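Local coordinates for superantigen-like protein SSL8 (Staphylococcus aureus, PDB 3R2T) that is of unknown function but belongs to the superantigen-like group of the staphylococcal and streptococcal toxin family and probably acts outside the cell, at residues N61-H64 against Q65-G69; L91-Q95 against N96-Q100; V101-L104 against G105-N109; D225-F229 against E230-D234. All blocks are in the same frame, centred on the assembly; numbering follows the deposited sequence.

Contact 1: residues N61-H64 against Q65-G69; sequences NKLH and QYYSG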
loop_
_atom_site.group_PDB
_atom_site.type_symbol
_atom_site.label_atom_id
_atom_site.label_comp_id
_atom_site.label_asym_id
_atom_site.label_seq_id
_atom_site.Cartn_x
_atom_site.Cartn_y
_atom_site.Cartn_z
ATOM N N ASN A 61 -11.207 -14.780 10.114
ATOM C CA ASN A 61 -11.876 -13.552 10.573
ATOM C C ASN A 61 -11.562 -12.382 9.646
ATOM O O ASN A 61 -12.467 -11.624 9.281
ATOM C CB ASN A 61 -11.509 -13.189 12.021
ATOM C CG ASN A 61 -12.038 -14.190 13.027
ATOM O OD1 ASN A 61 -12.845 -15.055 12.685
ATOM N ND2 ASN A 61 -11.591 -14.071 14.290
ATOM N N LYS A 62 -10.286 -12.223 9.281
ATOM C CA LYS A 62 -9.907 -11.168 8.335
ATOM C C LYS A 62 -10.570 -11.349 6.957
ATOM O O LYS A 62 -10.974 -10.355 6.342
ATOM C CB LYS A 62 -8.384 -11.009 8.185
ATOM C CG LYS A 62 -7.764 -10.203 9.301
ATOM C CD LYS A 62 -6.301 -9.829 9.039
ATOM C CE LYS A 62 -5.847 -8.780 10.067
ATOM N NZ LYS A 62 -4.397 -8.430 9.977
ATOM N N LEU A 63 -10.687 -12.589 6.478
ATOM C CA LEU A 63 -11.336 -12.844 5.166
ATOM C C LEU A 63 -12.821 -12.524 5.243
ATOM O O LEU A 63 -13.398 -11.933 4.311
ATOM C CB LEU A 63 -11.144 -14.292 4.727
ATOM C CG LEU A 63 -9.698 -14.685 4.409
ATOM C CD1 LEU A 63 -9.576 -16.199 4.309
ATOM C CD2 LEU A 63 -9.196 -13.987 3.133
ATOM N N HIS A 64 -13.434 -12.918 6.365
ATOM C CA HIS A 64 -14.831 -12.649 6.592
ATOM C C HIS A 64 -15.048 -11.133 6.613
ATOM O O HIS A 64 -15.956 -10.602 5.960
ATOM C CB HIS A 64 -15.299 -13.245 7.933
ATOM C CG HIS A 64 -16.769 -13.090 8.165
ATOM N ND1 HIS A 64 -17.322 -11.944 8.698
ATOM C CD2 HIS A 64 -17.806 -13.924 7.904
ATOM C CE1 HIS A 64 -18.637 -12.080 8.753
ATOM N NE2 HIS A 64 -18.954 -13.273 8.280
ATOM N N GLN A 65 -14.213 -10.440 7.374
ATOM C CA GLN A 65 -14.321 -8.996 7.502
ATOM C C GLN A 65 -14.269 -8.310 6.145
ATOM O O GLN A 65 -15.136 -7.509 5.813
ATOM C CB GLN A 65 -13.227 -8.442 8.429
ATOM C CG GLN A 65 -13.123 -6.912 8.390
ATOM C CD GLN A 65 -12.218 -6.319 9.460
ATOM O OE1 GLN A 65 -12.028 -6.900 10.541
ATOM N NE2 GLN A 65 -11.681 -5.130 9.177
ATOM N N TYR A 66 -13.257 -8.637 5.361
ATOM C CA TYR A 66 -13.060 -8.031 4.026
ATOM C C TYR A 66 -14.171 -8.324 3.028
ATOM O O TYR A 66 -14.698 -7.411 2.382
ATOM C CB TYR A 66 -11.713 -8.519 3.475
ATOM C CG TYR A 66 -11.247 -7.976 2.131
ATOM C CD1 TYR A 66 -10.554 -6.764 2.050
ATOM C CD2 TYR A 66 -11.425 -8.709 0.966
ATOM C CE1 TYR A 66 -10.097 -6.283 0.854
ATOM C CE2 TYR A 66 -10.954 -8.244 -0.254
ATOM C CZ TYR A 66 -10.288 -7.028 -0.300
ATOM O OH TYR A 66 -9.836 -6.556 -1.491
ATOM N N TYR A 67 -14.525 -9.595 2.887
ATOM C CA TYR A 67 -15.536 -9.983 1.892
ATOM C C TYR A 67 -16.982 -9.678 2.309
ATOM O O TYR A 67 -17.880 -9.737 1.467
ATOM C CB TYR A 67 -15.355 -11.437 1.423
ATOM C CG TYR A 67 -14.175 -11.605 0.511
ATOM C CD1 TYR A 67 -14.237 -11.179 -0.815
ATOM C CD2 TYR A 67 -12.995 -12.204 0.944
ATOM C CE1 TYR A 67 -13.148 -11.320 -1.679
ATOM C CE2 TYR A 67 -11.903 -12.351 0.081
ATOM C CZ TYR A 67 -11.981 -11.909 -1.225
ATOM O OH TYR A 67 -10.890 -12.051 -2.099
ATOM N N SER A 68 -17.203 -9.359 3.587
ATOM C CA SER A 68 -18.538 -8.981 4.046
ATOM C C SER A 68 -18.592 -7.453 4.171
ATOM O O SER A 68 -19.639 -6.889 4.467
ATOM C CB SER A 68 -18.891 -9.625 5.389
ATOM O OG SER A 68 -18.057 -9.139 6.421
ATOM N N GLY A 69 -17.462 -6.788 3.922
ATOM C CA GLY A 69 -17.376 -5.331 4.006
ATOM C C GLY A 69 -17.883 -4.541 2.795
ATOM O O GLY A 69 -18.492 -5.091 1.878
#
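S68 CB, one helical turn further on, lies over one face of the H64 imidazole. The Y67 ring has the carbonyl oxygen L63 O at its edge, 3.4 Å from CD2, while the Y66 ring, its neighbour in sequence, sets its own CD2 over the centre of one Y67 face, 3.7 Å above the plane. Taken from Y66 the same pair is an edge contact, with Y67 CD2 in the plane of its ring. All belong to the last turns of helix 57-68, where H64 with S68 and L63 with Y67 are a worked example of how i to i+4 spacing brings residues together. The spine is the regular alpha-helical series: Q65 N to N61 O, Y66 N to K62 O and Y67 N to L63 O, the last 3.0 Å long. Only loosely does L63 add to this with its side chain, CD2 standing 4.4 Å from Y67 CE2. The polar ends are held from outside: H64 NE2 by E201, Y66 OH by E125 and Y67 OH by D186 of helix 182-197, which ties this turn to the beta-grasp part of the chain. S68 N continues the series to H64 O, and the S68 hydroxyl adds a second bond to the same oxygen. With OG between backbone N and carbonyl carbon (chi1 66°), it folds back to donate from S68 OG to H64 O over 2.6 Å, above the carbonyl plane and on the face opposite S68 N.

Contact 2: residues L91-Q95 against N96-Q100; sequences LFNQQ and NQKFQ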
loop_
_atom_site.group_PDB
_atom_site.type_symbol
_atom_site.label_atom_id
_atom_site.label_comp_id
_atom_site.label_asym_id
_atom_site.label_seq_id
_atom_site.Cartn_x
_atom_site.Cartn_y
_atom_site.Cartn_z
ATOM N N LEU A 91 -6.569 8.590 -9.112
ATOM C CA LEU A 91 -7.401 9.253 -8.121
ATOM C C LEU A 91 -8.655 9.799 -8.785
ATOM O O LEU A 91 -8.646 10.138 -9.963
ATOM C CB LEU A 91 -6.662 10.425 -7.459
ATOM C CG LEU A 91 -5.520 10.174 -6.470
ATOM C CD1 LEU A 91 -4.435 9.305 -7.055
ATOM C CD2 LEU A 91 -4.942 11.516 -6.001
ATOM N N PHE A 92 -9.746 9.851 -8.033
ATOM C CA PHE A 92 -10.974 10.463 -8.528
ATOM C C PHE A 92 -11.975 10.578 -7.408
ATOM O O PHE A 92 -11.784 9.993 -6.331
ATOM C CB PHE A 92 -11.552 9.767 -9.763
ATOM C CG PHE A 92 -11.769 8.314 -9.591
ATOM C CD1 PHE A 92 -12.957 7.841 -9.067
ATOM C CD2 PHE A 92 -10.792 7.411 -9.971
ATOM C CE1 PHE A 92 -13.167 6.491 -8.920
ATOM C CE2 PHE A 92 -10.979 6.073 -9.819
ATOM C CZ PHE A 92 -12.173 5.603 -9.291
ATOM N N ASN A 93 -13.016 11.367 -7.669
ATOM C CA ASN A 93 -14.067 11.647 -6.707
ATOM C C ASN A 93 -15.479 11.449 -7.252
ATOM O O ASN A 93 -16.227 12.425 -7.396
ATOM C CB ASN A 93 -13.959 13.105 -6.226
ATOM C CG ASN A 93 -12.673 13.393 -5.473
ATOM O OD1 ASN A 93 -11.927 12.489 -5.109
ATOM N ND2 ASN A 93 -12.417 14.674 -5.222
ATOM N N GLN A 94 -15.858 10.216 -7.565
ATOM C CA GLN A 94 -17.225 9.968 -8.015
ATOM C C GLN A 94 -18.103 9.846 -6.761
ATOM O O GLN A 94 -17.634 9.391 -5.717
ATOM C CB GLN A 94 -17.334 8.739 -8.927
ATOM C CG GLN A 94 -18.782 8.475 -9.412
ATOM C CD GLN A 94 -18.869 7.516 -10.600
ATOM O OE1 GLN A 94 -19.643 6.553 -10.586
ATOM N NE2 GLN A 94 -18.068 7.776 -11.630
ATOM N N GLN A 95 -19.370 10.261 -6.867
ATOM C CA GLN A 95 -20.290 10.242 -5.725
ATOM C C GLN A 95 -19.675 11.218 -4.712
ATOM O O GLN A 95 -18.900 12.110 -5.102
ATOM C CB GLN A 95 -20.438 8.813 -5.168
ATOM C CG GLN A 95 -21.030 7.821 -6.186
ATOM C CD GLN A 95 -20.754 6.348 -5.862
ATOM O OE1 GLN A 95 -19.959 6.021 -4.968
ATOM N NE2 GLN A 95 -21.383 5.450 -6.628
ATOM N N ASN A 96 -20.001 11.081 -3.431
ATOM C CA ASN A 96 -19.396 11.956 -2.433
ATOM C C ASN A 96 -18.244 11.228 -1.739
ATOM O O ASN A 96 -17.992 11.425 -0.545
ATOM C CB ASN A 96 -20.438 12.490 -1.445
ATOM C CG ASN A 96 -21.494 13.360 -2.130
ATOM O OD1 ASN A 96 -21.616 13.356 -3.363
ATOM N ND2 ASN A 96 -22.266 14.105 -1.332
ATOM N N GLN A 97 -17.554 10.389 -2.523
ATOM C CA GLN A 97 -16.397 9.615 -2.069
ATOM C C GLN A 97 -15.164 9.881 -2.925
ATOM O O GLN A 97 -15.266 10.145 -4.124
ATOM C CB GLN A 97 -16.700 8.108 -2.052
ATOM C CG GLN A 97 -17.420 7.624 -0.804
ATOM C CD GLN A 97 -16.556 7.745 0.462
ATOM O OE1 GLN A 97 -15.336 7.991 0.396
ATOM N NE2 GLN A 97 -17.189 7.572 1.620
ATOM N N LYS A 98 -14.002 9.790 -2.280
ATOM C CA LYS A 98 -12.698 10.006 -2.914
ATOM C C LYS A 98 -11.992 8.656 -3.020
ATOM O O LYS A 98 -11.979 7.896 -2.059
ATOM C CB LYS A 98 -11.845 10.943 -2.046
ATOM C CG LYS A 98 -12.502 12.275 -1.664
ATOM C CD LYS A 98 -11.595 13.055 -0.701
ATOM C CE LYS A 98 -12.268 14.290 -0.084
ATOM N NZ LYS A 98 -12.641 15.326 -1.080
ATOM N N PHE A 99 -11.393 8.372 -4.174
ATOM C CA PHE A 99 -10.711 7.101 -4.389
ATOM C C PHE A 99 -9.289 7.227 -4.888
ATOM O O PHE A 99 -8.915 8.227 -5.498
ATOM C CB PHE A 99 -11.467 6.265 -5.422
ATOM C CG PHE A 99 -12.823 5.836 -4.978
ATOM C CD1 PHE A 99 -12.986 4.674 -4.249
ATOM C CD2 PHE A 99 -13.940 6.590 -5.289
ATOM C CE1 PHE A 99 -14.229 4.270 -3.841
ATOM C CE2 PHE A 99 -15.190 6.178 -4.889
ATOM C CZ PHE A 99 -15.335 5.022 -4.164
ATOM N N GLN A 100 -8.525 6.165 -4.635
ATOM C CA GLN A 100 -7.142 6.042 -5.075
ATOM C C GLN A 100 -6.899 4.579 -5.404
ATOM O O GLN A 100 -6.750 3.748 -4.516
ATOM C CB GLN A 100 -6.169 6.529 -4.012
ATOM C CG GLN A 100 -4.715 6.419 -4.432
ATOM C CD GLN A 100 -3.804 7.265 -3.573
ATOM O OE1 GLN A 100 -4.136 8.406 -3.250
ATOM N NE2 GLN A 100 -2.642 6.726 -3.220
#
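F92 and F99 are paired across the hairpin made by strands 87-92 and 99-102, as its last hydrogen-bonded pair before the loop. F99 N donates to F92 O at 2.7 Å, and F92 N returns a longer bond to F99 O, 3.1 Å. Their side chains lie on one face of the sheet. F99 CB sits over a face of the F92 ring, 4.1 Å from its centroid and displaced toward the rim, a CH-pi contact; the two rings themselves meet obliquely, F92 CE1 lying 3.7 Å from F99 CD2. A chi1 of 54°, which sets F92 CG between the backbone N and the carbonyl carbon, turns the ring across the hairpin to receive that methylene. On the other sheet face L91 and Q100 run side by side, with L91 CD1 3.9 Å from Q100 CG. Past the paired residues, N93 OD1 rests against CA and CB of K98, and a weak bond from Q97 N to Q94 O, 3.3 Å, closes the tip. A second shell surrounds the first: Y72 meets the F99 ring edge-to-face, L74 of strand 72-79 touches both phenylalanines, and Q94 NE2 donates to T75 O. R132 NH1 donates to F99 O and weakly to N93 OD1. F99 O thus accepts from both the F92 amide and a guanidinium, whose charge probably polarises this carbonyl.

Contact 3: residues V101-L104 against G105-N109; sequences VFLL and GKDEN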
loop_
_atom_site.group_PDB
_atom_site.type_symbol
_atom_site.label_atom_id
_atom_site.label_comp_id
_atom_site.label_asym_id
_atom_site.label_seq_id
_atom_site.Cartn_x
_atom_site.Cartn_y
_atom_site.Cartn_z
ATOM N N VAL A 101 -6.854 4.296 -6.695
ATOM C CA VAL A 101 -6.709 2.958 -7.210
ATOM C C VAL A 101 -5.296 2.649 -7.599
ATOM O O VAL A 101 -4.725 3.269 -8.512
ATOM C CB VAL A 101 -7.587 2.774 -8.454
ATOM C CG1 VAL A 101 -7.453 1.350 -9.000
ATOM C CG2 VAL A 101 -9.040 3.117 -8.106
ATOM N N PHE A 102 -4.739 1.660 -6.913
ATOM C CA PHE A 102 -3.382 1.235 -7.160
ATOM C C PHE A 102 -3.375 0.244 -8.312
ATOM O O PHE A 102 -4.036 -0.796 -8.246
ATOM C CB PHE A 102 -2.809 0.604 -5.902
ATOM C CG PHE A 102 -2.534 1.598 -4.796
ATOM C CD1 PHE A 102 -1.239 1.939 -4.473
ATOM C CD2 PHE A 102 -3.571 2.218 -4.105
ATOM C CE1 PHE A 102 -0.973 2.856 -3.450
ATOM C CE2 PHE A 102 -3.312 3.135 -3.095
ATOM C CZ PHE A 102 -2.010 3.453 -2.767
ATOM N N LEU A 103 -2.618 0.570 -9.357
ATOM C CA LEU A 103 -2.512 -0.270 -10.539
ATOM C C LEU A 103 -1.378 -1.270 -10.320
ATOM O O LEU A 103 -0.266 -1.082 -10.822
ATOM C CB LEU A 103 -2.221 0.603 -11.753
ATOM C CG LEU A 103 -3.238 1.730 -11.974
ATOM C CD1 LEU A 103 -2.828 2.687 -13.095
ATOM C CD2 LEU A 103 -4.622 1.153 -12.209
ATOM N N LEU A 104 -1.675 -2.349 -9.604
ATOM C CA LEU A 104 -0.657 -3.347 -9.232
ATOM C C LEU A 104 -0.496 -4.602 -10.106
ATOM O O LEU A 104 0.375 -5.417 -9.824
ATOM C CB LEU A 104 -0.885 -3.811 -7.775
ATOM C CG LEU A 104 -0.952 -2.749 -6.663
ATOM C CD1 LEU A 104 -0.872 -3.436 -5.278
ATOM C CD2 LEU A 104 0.156 -1.693 -6.763
ATOM N N GLY A 105 -1.297 -4.784 -11.146
ATOM C CA GLY A 105 -1.168 -5.998 -11.972
ATOM C C GLY A 105 -0.826 -5.694 -13.417
ATOM O O GLY A 105 0.153 -5.026 -13.685
ATOM N N LYS A 106 -1.643 -6.188 -14.345
ATOM C CA LYS A 106 -1.432 -5.940 -15.781
ATOM C C LYS A 106 -1.735 -4.488 -16.131
ATOM O O LYS A 106 -1.443 -4.036 -17.237
ATOM C CB LYS A 106 -2.357 -6.809 -16.645
ATOM C CG LYS A 106 -2.240 -8.301 -16.426
ATOM C CD LYS A 106 -3.062 -9.061 -17.473
ATOM C CE LYS A 106 -3.222 -10.532 -17.099
ATOM N NZ LYS A 106 -1.970 -11.153 -16.616
ATOM N N ASP A 107 -2.333 -3.764 -15.187
ATOM C CA ASP A 107 -2.712 -2.368 -15.404
ATOM C C ASP A 107 -1.610 -1.366 -15.041
ATOM O O ASP A 107 -1.725 -0.172 -15.341
ATOM C CB ASP A 107 -3.990 -2.061 -14.617
ATOM C CG ASP A 107 -3.863 -2.390 -13.122
ATOM O OD1 ASP A 107 -2.764 -2.782 -12.685
ATOM O OD2 ASP A 107 -4.868 -2.267 -12.394
ATOM N N GLU A 108 -0.536 -1.863 -14.435
ATOM C CA GLU A 108 0.578 -1.020 -13.961
ATOM C C GLU A 108 1.001 0.148 -14.870
ATOM O O GLU A 108 1.184 1.263 -14.388
ATOM C CB GLU A 108 1.790 -1.896 -13.606
ATOM C CG GLU A 108 2.992 -1.121 -12.997
ATOM C CD GLU A 108 4.157 -2.026 -12.557
ATOM O OE1 GLU A 108 4.010 -3.269 -12.571
ATOM O OE2 GLU A 108 5.224 -1.485 -12.189
ATOM N N ASN A 109 1.036 -0.093 -16.180
ATOM C CA ASN A 109 1.425 0.933 -17.153
ATOM C C ASN A 109 0.410 1.142 -18.290
ATOM O O ASN A 109 0.797 1.155 -19.461
ATOM C CB ASN A 109 2.782 0.549 -17.759
ATOM C CG ASN A 109 3.881 0.422 -16.710
ATOM O OD1 ASN A 109 4.583 -0.591 -16.653
ATOM N ND2 ASN A 109 4.011 1.433 -15.855
#
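L103 and D107 make most of this contact by packing. Their side chains pass each other at a slant, so that the carboxylate is laid across the leucine: D107 OD2 is 3.4 Å from L103 CD2 and D107 OD1 3.6 Å from L103 CB. The aspartate chain enters this position because its CG sits between backbone N and carbonyl carbon (chi1 55°), which folds the acid back over the preceding chain. Beyond D107, E108 CA makes a CA-H...O contact of 3.3 Å with L103 O. The CB of E108 also lies close to that oxygen. No conventional hydrogen bond joins the two halves, 101-104 and 105-109. The bonds are instead internal to each: G105 N donates to D107 OD1 at 2.9 Å on the syn side, 24° out of the carboxylate plane, while L104 N to F102 O and E108 N to G105 O are both weak. The other carboxylate oxygen, OD2, is taken by the hydroxyl of S137 on strand 133-141, and so each oxygen of this buried acid has a partner. Packing against the second subunit lies on the strand side, where F102 meets F148 of that subunit edge-to-face and L104 touches its S146. The chain here leaves strand 99-102 through an inverse gamma turn centred on L103, followed directly by a type I beta turn from G105 to E108, an exit from a strand of the OB-fold domain.

Contact 4: residues D225-F229 against E230-D234; sequences DKLDF and ERMAD. With SO4 (sulfate ion), chain D; SO4 (sulfate ion), chain C.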
loop_
_atom_site.group_PDB
_atom_site.type_symbol
_atom_site.label_atom_id
_atom_site.label_comp_id
_atom_site.label_asym_id
_atom_site.label_seq_id
_atom_site.Cartn_x
_atom_site.Cartn_y
_atom_site.Cartn_z
ATOM N N ASP A 225 -7.466 -17.893 0.875
ATOM C CA ASP A 225 -6.810 -16.588 1.042
ATOM C C ASP A 225 -7.425 -15.548 0.087
ATOM O O ASP A 225 -8.173 -15.905 -0.809
ATOM C CB ASP A 225 -5.286 -16.715 0.854
ATOM C CG ASP A 225 -4.884 -17.141 -0.571
ATOM O OD1 ASP A 225 -5.775 -17.242 -1.456
ATOM O OD2 ASP A 225 -3.661 -17.364 -0.796
ATOM N N LYS A 226 -7.126 -14.273 0.311
ATOM C CA LYS A 226 -7.668 -13.193 -0.503
ATOM C C LYS A 226 -7.183 -13.334 -1.941
ATOM O O LYS A 226 -6.145 -13.874 -2.189
ATOM C CB LYS A 226 -7.228 -11.831 0.081
ATOM C CG LYS A 226 -7.846 -10.593 -0.623
ATOM C CD LYS A 226 -7.305 -9.234 -0.103
ATOM C CE LYS A 226 -7.618 -8.985 1.377
ATOM N NZ LYS A 226 -7.057 -7.654 1.866
ATOM N N LEU A 227 -7.943 -12.869 -2.902
ATOM C CA LEU A 227 -7.482 -12.941 -4.282
ATOM C C LEU A 227 -6.138 -12.201 -4.404
ATOM O O LEU A 227 -6.006 -11.092 -3.892
ATOM C CB LEU A 227 -8.495 -12.242 -5.186
ATOM C CG LEU A 227 -8.155 -12.193 -6.679
ATOM C CD1 LEU A 227 -8.028 -13.616 -7.299
ATOM C CD2 LEU A 227 -9.207 -11.377 -7.407
ATOM N N ASP A 228 -5.158 -12.823 -5.073
ATOM C CA ASP A 228 -3.834 -12.220 -5.291
ATOM C C ASP A 228 -3.968 -10.806 -5.847
ATOM O O ASP A 228 -4.661 -10.596 -6.849
ATOM C CB ASP A 228 -3.009 -13.018 -6.311
ATOM C CG ASP A 228 -2.664 -14.423 -5.846
ATOM O OD1 ASP A 228 -3.114 -14.836 -4.760
ATOM O OD2 ASP A 228 -1.924 -15.117 -6.589
ATOM N N PHE A 229 -3.297 -9.844 -5.211
ATOM C CA PHE A 229 -3.349 -8.442 -5.662
ATOM C C PHE A 229 -3.001 -8.268 -7.152
ATOM O O PHE A 229 -3.589 -7.432 -7.833
ATOM C CB PHE A 229 -2.486 -7.511 -4.790
ATOM C CG PHE A 229 -2.983 -7.374 -3.359
ATOM C CD1 PHE A 229 -4.195 -6.742 -3.085
ATOM C CD2 PHE A 229 -2.251 -7.860 -2.310
ATOM C CE1 PHE A 229 -4.654 -6.613 -1.789
ATOM C CE2 PHE A 229 -2.705 -7.734 -0.998
ATOM C CZ PHE A 229 -3.906 -7.101 -0.739
ATOM N N GLU A 230 -2.074 -9.067 -7.653
ATOM C CA GLU A 230 -1.660 -8.987 -9.059
ATOM C C GLU A 230 -2.665 -9.599 -10.040
ATOM O O GLU A 230 -2.466 -9.519 -11.248
ATOM C CB GLU A 230 -0.282 -9.607 -9.232
ATOM C CG GLU A 230 0.810 -8.837 -8.490
ATOM C CD GLU A 230 2.165 -9.533 -8.491
ATOM O OE1 GLU A 230 2.230 -10.755 -8.777
ATOM O OE2 GLU A 230 3.165 -8.857 -8.184
ATOM N N ARG A 231 -3.745 -10.199 -9.530
ATOM C CA ARG A 231 -4.785 -10.772 -10.393
ATOM C C ARG A 231 -6.015 -9.877 -10.496
ATOM O O ARG A 231 -6.893 -10.087 -11.358
ATOM C CB ARG A 231 -5.229 -12.133 -9.878
ATOM C CG ARG A 231 -4.144 -13.165 -9.893
ATOM C CD ARG A 231 -4.664 -14.483 -9.297
ATOM N NE ARG A 231 -5.560 -15.164 -10.220
ATOM C CZ ARG A 231 -6.247 -16.266 -9.935
ATOM N NH1 ARG A 231 -6.182 -16.821 -8.719
ATOM N NH2 ARG A 231 -7.014 -16.810 -10.872
ATOM N N MET A 232 -6.073 -8.864 -9.642
ATOM C CA MET A 232 -7.233 -7.989 -9.591
ATOM C C MET A 232 -7.414 -7.090 -10.812
ATOM O O MET A 232 -8.445 -6.427 -10.944
ATOM C CB MET A 232 -7.189 -7.178 -8.315
ATOM C CG MET A 232 -7.392 -8.025 -7.077
ATOM S SD MET A 232 -7.193 -7.014 -5.610
ATOM C CE MET A 232 -7.671 -8.209 -4.327
ATOM N N ALA A 233 -6.420 -7.059 -11.695
ATOM C CA ALA A 233 -6.515 -6.280 -12.912
ATOM C C ALA A 233 -6.947 -7.150 -14.092
ATOM O O ALA A 233 -7.171 -6.609 -15.159
ATOM C CB ALA A 233 -5.186 -5.589 -13.232
ATOM N N ASP A 234 -7.059 -8.474 -13.914
ATOM C CA ASP A 234 -7.481 -9.366 -15.021
ATOM C C ASP A 234 -8.928 -9.079 -15.382
ATOM O O ASP A 234 -9.772 -8.953 -14.509
ATOM C CB ASP A 234 -7.341 -10.849 -14.671
ATOM C CG ASP A 234 -5.894 -11.311 -14.581
ATOM O OD1 ASP A 234 -4.960 -10.476 -14.548
ATOM O OD2 ASP A 234 -5.689 -12.546 -14.539
HETATM S S SO4 D . 0.304 -10.656 -4.606
HETATM O O1 SO4 D . 0.878 -9.336 -4.344
HETATM O O2 SO4 D . -0.061 -10.709 -6.029
HETATM O O3 SO4 D . 1.283 -11.712 -4.356
HETATM O O4 SO4 D . -0.865 -10.849 -3.745
HETATM S S SO4 C . -3.789 -9.597 2.556
HETATM O O1 SO4 C . -2.870 -9.754 3.680
HETATM O O2 SO4 C . -3.143 -10.040 1.318
HETATM O O3 SO4 C . -4.930 -10.467 2.784
HETATM O O4 SO4 C . -4.226 -8.203 2.416
HETATM O O HOH W 1 -5.578 -15.834 -5.879
#
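A tight turn at D228-R231, in the loop between strands 218-222 and 235-237 of the beta-grasp part, holds a sulfate on its backbone. R231 N donates to D228 O at 2.9 Å, and a type I beta turn from R231 to D234 follows. The exposed corner offers two successive amides to the ion: F229 N donates to O4 of the chain D sulfate at 3.0 Å and E230 N to its O2. The chain C sulfate accepts from K226 NZ, which also has a salt bridge to E125; both ions probably come from the crystallisation liquor, consistent with a loop able to accept anions. Beneath the turn, L227 CD1 lies over one face of the R231 guanidinium, 4.0 Å from R231 NH1, and a water accepts from both D228 N and R231 NH1. M232, extended beyond CG, runs alongside F229 in a Met-aromatic contact, M232 SD being 3.9 Å from F229 CD1, while L227 CD2 packs on M232 CG. R231 NH2 is bonded to E220 O. Helix 182-197 lies under L227, R231 and M232, strand 133-141 of the OB-fold meets F229 and M232, and Y66 of helix 57-68 touches M232.

The four contacts come in series along the chain. Contacts 1, 2 and 3 belong to the OB-fold part of the sequence, contact 4 to the beta-grasp part. Contacts 2 and 3 share a strand, 99-102, and touch where F92 meets V101; their centres are about 18 Å apart. Contacts 1 and 2 stay separate, their nearest atoms about 11 Å apart. Contact 4 links the two parts: its centre lies about 11 Å from that of contact 3, which it meets through D107 and A233, and about 15 Å from that of contact 1, which it meets through Y67 OH, which probably accepts a hydrogen bond from L227 N. One irregular loop thus joins the N-terminal helix to the OB-fold strand exit.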